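Local coordinates for LanC-like protein GCR2 (Arabidopsis thaliana, PDB 3T33) that may take part in abscisic acid signalling and is a zinc-binding member of the LanC-like protein family, at residues Arg329-Tyr341 with Ser387-Leu399. Sequence-based numbering, arbitrary orientation. Where two conformers were deposited one is given.
Sequences RVGICHGISGNTY and SLFEGIGGMAYML. With ZN (zinc ion), chain B.
Ile332 lays its CG2 methyl over one face of the Phe389 ring, a CH-pi contact 4.1 Å from the centroid and displaced toward the rim, while Tyr81 also meets this ring. Tyr341 OH lies at the edge of the Tyr397 ring, in its plane and 3.2 Å from Tyr397 CD1; the same hydroxyl is hydrogen-bonded to Asp401. Gly338 O sits at the edge of the Tyr341 ring, in plane. Both segments belong to the alpha/alpha toroid of the LanC family, each a loop that runs into a helix; the short helical pieces 336-341 and 392-399 run at 32° to each other. The loops are joined directly by Cys333 N, which donates to Phe389 O on a lone pair in the carbonyl plane, nearly straight at 164°. Waters also link them: one accepts from His334 N and donates to Phe389 O, another accepts from Ile332 N and donates to Gly391 O. These bonds lie beside the zinc ligands and probably help to position them; Cys333 SG and His334 ND1 bind the zinc ion together with Cys288 SG. Between the helices, Met398 has CG anti to its backbone N (chi1 -177°) and then bends, bringing SD to 3.7 Å from Thr340 CG2 while CG passes the Tyr341 ring. Ile332 CG1 packs on Gly394 CA at 3.4 Å, close against the bare glycine backbone.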
loop_
_atom_site.group_PDB
_atom_site.type_symbol
_atom_site.label_atom_id
_atom_site.label_comp_id
_atom_site.label_asym_id
_atom_site.label_seq_id
_atom_site.Cartn_x
_atom_site.Cartn_y
_atom_site.Cartn_z
ATOM N N ARG A 329 1.484 15.945 2.255
ATOM C CA ARG A 329 2.535 15.019 2.671
ATOM C C ARG A 329 2.831 14.117 1.496
ATOM O O ARG A 329 1.926 13.779 0.708
ATOM C CB ARG A 329 1.995 14.170 3.771
ATOM C CG ARG A 329 1.337 15.003 4.814
ATOM C CD ARG A 329 0.668 14.182 5.785
ATOM N NE ARG A 329 0.175 15.052 6.834
ATOM C CZ ARG A 329 -0.321 14.618 7.975
ATOM N NH1 ARG A 329 -0.384 13.312 8.186
ATOM N NH2 ARG A 329 -0.755 15.488 8.882
ATOM N N VAL A 330 4.085 13.694 1.399
ATOM C CA VAL A 330 4.614 13.108 0.195
ATOM C C VAL A 330 4.320 11.596 0.100
ATOM O O VAL A 330 4.241 11.064 -1.008
ATOM C CB VAL A 330 6.153 13.333 0.185
ATOM C CG1 VAL A 330 6.850 12.388 1.229
ATOM C CG2 VAL A 330 6.808 13.157 -1.268
ATOM N N GLY A 331 4.127 10.923 1.248
ATOM C CA GLY A 331 4.393 9.501 1.386
ATOM C C GLY A 331 3.301 8.494 1.088
ATOM O O GLY A 331 2.291 8.819 0.518
ATOM N N ILE A 332 3.543 7.248 1.483
ATOM C CA ILE A 332 2.694 6.132 1.223
ATOM C C ILE A 332 1.575 5.986 2.259
ATOM O O ILE A 332 0.395 5.913 1.872
ATOM C CB ILE A 332 3.537 4.853 1.153
ATOM C CG1 ILE A 332 4.331 4.780 -0.162
ATOM C CG2 ILE A 332 2.691 3.591 1.335
ATOM C CD1 ILE A 332 3.524 4.515 -1.417
ATOM N N CYS A 333 1.935 5.945 3.537
ATOM C CA CYS A 333 0.951 5.805 4.605
ATOM C C CYS A 333 -0.162 6.840 4.468
ATOM O O CYS A 333 -1.316 6.493 4.217
ATOM C CB CYS A 333 1.625 5.936 5.973
ATOM S SG CYS A 333 0.849 4.958 7.283
ATOM N N HIS A 334 0.194 8.109 4.635
ATOM C CA HIS A 334 -0.773 9.195 4.531
ATOM C C HIS A 334 -0.225 10.343 3.691
ATOM O O HIS A 334 0.151 11.389 4.222
ATOM C CB HIS A 334 -1.164 9.701 5.921
ATOM C CG HIS A 334 -0.073 9.574 6.937
ATOM N ND1 HIS A 334 0.067 8.467 7.747
ATOM C CD2 HIS A 334 0.933 10.416 7.276
ATOM C CE1 HIS A 334 1.110 8.633 8.540
ATOM N NE2 HIS A 334 1.653 9.807 8.275
ATOM N N GLY A 335 -0.181 10.142 2.378
ATOM C CA GLY A 335 0.322 11.155 1.469
ATOM C C GLY A 335 -0.140 10.937 0.041
ATOM O O GLY A 335 -1.044 10.142 -0.215
ATOM N N ILE A 336 0.485 11.648 -0.892
ATOM C CA ILE A 336 0.138 11.536 -2.299
ATOM C C ILE A 336 0.653 10.243 -2.940
ATOM O O ILE A 336 -0.119 9.532 -3.562
ATOM C CB ILE A 336 0.578 12.782 -3.086
ATOM C CG1 ILE A 336 -0.073 14.015 -2.435
ATOM C CG2 ILE A 336 0.178 12.648 -4.573
ATOM C CD1 ILE A 336 0.419 15.398 -2.953
ATOM N N SER A 337 1.908 9.847 -2.743
ATOM C CA SER A 337 2.359 8.586 -3.363
ATOM C C SER A 337 1.360 7.453 -3.018
ATOM O O SER A 337 1.039 6.606 -3.862
ATOM C CB SER A 337 3.796 8.211 -2.963
ATOM O OG SER A 337 4.736 9.280 -3.134
ATOM N N GLY A 338 0.840 7.453 -1.783
ATOM C CA GLY A 338 -0.013 6.347 -1.330
ATOM C C GLY A 338 -1.401 6.491 -1.909
ATOM O O GLY A 338 -1.977 5.501 -2.380
ATOM N N ASN A 339 -1.945 7.716 -1.893
ATOM C CA ASN A 339 -3.266 7.935 -2.522
ATOM C C ASN A 339 -3.317 7.682 -4.069
ATOM O O ASN A 339 -4.345 7.265 -4.600
ATOM C CB ASN A 339 -3.828 9.278 -2.121
ATOM C CG ASN A 339 -4.053 9.374 -0.610
ATOM O OD1 ASN A 339 -4.401 10.403 -0.107
ATOM N ND2 ASN A 339 -3.795 8.327 0.097
ATOM N N THR A 340 -2.189 7.833 -4.757
ATOM C CA THR A 340 -2.115 7.446 -6.147
ATOM C C THR A 340 -2.639 6.038 -6.423
ATOM O O THR A 340 -3.323 5.807 -7.440
ATOM C CB THR A 340 -0.628 7.548 -6.637
ATOM O OG1 THR A 340 -0.262 8.902 -6.490
ATOM C CG2 THR A 340 -0.493 7.179 -8.095
ATOM N N TYR A 341 -2.339 5.108 -5.521
ATOM C CA TYR A 341 -2.722 3.701 -5.677
ATOM C C TYR A 341 -4.202 3.536 -5.703
ATOM O O TYR A 341 -4.742 2.570 -6.302
ATOM C CB TYR A 341 -2.114 2.817 -4.569
ATOM C CG TYR A 341 -0.661 2.390 -4.858
ATOM C CD1 TYR A 341 -0.374 1.342 -5.727
ATOM C CD2 TYR A 341 0.406 3.073 -4.293
ATOM C CE1 TYR A 341 0.972 0.994 -6.014
ATOM C CE2 TYR A 341 1.738 2.733 -4.589
ATOM C CZ TYR A 341 2.011 1.685 -5.409
ATOM O OH TYR A 341 3.330 1.317 -5.671
ATOM N N SER A 387 12.268 6.871 4.386
ATOM C CA SER A 387 11.596 5.605 4.567
ATOM C C SER A 387 10.618 5.243 3.414
ATOM O O SER A 387 10.211 6.100 2.599
ATOM C CB SER A 387 10.838 5.633 5.883
ATOM O OG SER A 387 9.882 6.677 5.907
ATOM N N LEU A 388 10.240 3.974 3.368
ATOM C CA LEU A 388 9.238 3.512 2.483
ATOM C C LEU A 388 7.859 4.129 2.823
ATOM O O LEU A 388 7.203 4.691 1.933
ATOM C CB LEU A 388 9.185 2.005 2.554
ATOM C CG LEU A 388 8.950 1.187 1.261
ATOM C CD1 LEU A 388 7.839 0.147 1.445
ATOM C CD2 LEU A 388 8.733 2.020 -0.026
ATOM N N PHE A 389 7.399 4.043 4.086
ATOM C CA PHE A 389 6.031 4.481 4.402
ATOM C C PHE A 389 5.801 5.954 4.704
ATOM O O PHE A 389 4.673 6.417 4.688
ATOM C CB PHE A 389 5.342 3.571 5.412
ATOM C CG PHE A 389 4.742 2.306 4.794
ATOM C CD1 PHE A 389 5.560 1.312 4.266
ATOM C CD2 PHE A 389 3.355 2.119 4.757
ATOM C CE1 PHE A 389 5.006 0.173 3.651
ATOM C CE2 PHE A 389 2.790 0.972 4.185
ATOM C CZ PHE A 389 3.620 -0.010 3.603
ATOM N N GLU A 390 6.857 6.725 4.882
ATOM C CA GLU A 390 6.692 8.110 5.291
ATOM C C GLU A 390 7.438 9.024 4.373
ATOM O O GLU A 390 6.986 10.152 4.112
ATOM C CB GLU A 390 7.240 8.331 6.686
ATOM C CG GLU A 390 6.360 7.778 7.793
ATOM C CD GLU A 390 6.936 7.987 9.224
ATOM O OE1 GLU A 390 8.141 8.368 9.362
ATOM O OE2 GLU A 390 6.159 7.753 10.199
ATOM N N GLY A 391 8.611 8.572 3.935
ATOM C CA GLY A 391 9.482 9.438 3.130
ATOM C C GLY A 391 9.457 9.174 1.621
ATOM O O GLY A 391 8.468 8.621 1.077
ATOM N N ILE A 392 10.550 9.547 0.958
ATOM C CA ILE A 392 10.555 9.572 -0.475
ATOM C C ILE A 392 10.805 8.191 -1.024
ATOM O O ILE A 392 10.653 7.962 -2.221
ATOM C CB ILE A 392 11.577 10.594 -1.093
ATOM C CG1 ILE A 392 13.032 10.271 -0.715
ATOM C CG2 ILE A 392 11.242 11.967 -0.678
ATOM C CD1 ILE A 392 14.061 11.161 -1.371
ATOM N N GLY A 393 11.255 7.281 -0.170
ATOM C CA GLY A 393 11.334 5.844 -0.560
ATOM C C GLY A 393 10.024 5.396 -1.230
ATOM O O GLY A 393 10.040 4.694 -2.229
ATOM N N GLY A 394 8.885 5.817 -0.687
ATOM C CA GLY A 394 7.561 5.330 -1.137
ATOM C C GLY A 394 7.102 6.016 -2.436
ATOM O O GLY A 394 6.316 5.434 -3.275
ATOM N N MET A 395 7.590 7.226 -2.609
ATOM C CA MET A 395 7.391 7.998 -3.882
ATOM C C MET A 395 8.147 7.317 -4.962
ATOM O O MET A 395 7.589 7.075 -6.015
ATOM C CB MET A 395 7.889 9.425 -3.742
ATOM C CG MET A 395 7.539 10.324 -4.928
ATOM S SD MET A 395 8.144 11.992 -4.683
ATOM C CE MET A 395 7.980 12.651 -6.347
ATOM N N ALA A 396 9.413 6.951 -4.719
ATOM C CA ALA A 396 10.128 6.144 -5.762
ATOM C C ALA A 396 9.417 4.833 -6.065
ATOM O O ALA A 396 9.401 4.379 -7.200
ATOM C CB ALA A 396 11.591 5.822 -5.349
ATOM N N TYR A 397 8.844 4.218 -5.032
ATOM C CA TYR A 397 8.227 2.933 -5.186
ATOM C C TYR A 397 6.990 3.083 -6.087
ATOM O O TYR A 397 6.743 2.298 -6.990
ATOM C CB TYR A 397 7.842 2.410 -3.780
ATOM C CG TYR A 397 7.392 0.981 -3.808
ATOM C CD1 TYR A 397 6.103 0.622 -4.278
ATOM C CD2 TYR A 397 8.240 -0.028 -3.359
ATOM C CE1 TYR A 397 5.712 -0.747 -4.315
ATOM C CE2 TYR A 397 7.858 -1.376 -3.404
ATOM C CZ TYR A 397 6.615 -1.739 -3.900
ATOM O OH TYR A 397 6.279 -3.105 -3.917
ATOM N N MET A 398 6.232 4.129 -5.841
ATOM C CA MET A 398 5.012 4.391 -6.584
ATOM C C MET A 398 5.408 4.717 -8.043
ATOM O O MET A 398 4.806 4.196 -9.014
ATOM C CB MET A 398 4.231 5.539 -5.898
ATOM C CG MET A 398 2.881 5.880 -6.537
ATOM S SD MET A 398 3.176 6.852 -7.983
ATOM C CE MET A 398 3.498 8.424 -7.214
ATOM N N LEU A 399 6.466 5.501 -8.189
ATOM C CA LEU A 399 6.914 5.931 -9.516
ATOM C C LEU A 399 7.296 4.730 -10.379
ATOM O O LEU A 399 6.820 4.583 -11.565
ATOM C CB LEU A 399 8.068 6.928 -9.419
ATOM C CG LEU A 399 7.888 8.453 -9.391
ATOM C CD1 LEU A 399 6.442 8.899 -9.227
ATOM C CD2 LEU A 399 8.929 9.187 -8.426
HETATM ZN ZN ZN B . -0.407 6.686 8.123
HETATM O O HOH W 1 4.241 11.130 4.220
HETATM O O HOH W 2 6.199 7.010 1.878
HETATM O O HOH W 3 2.906 8.855 4.332
#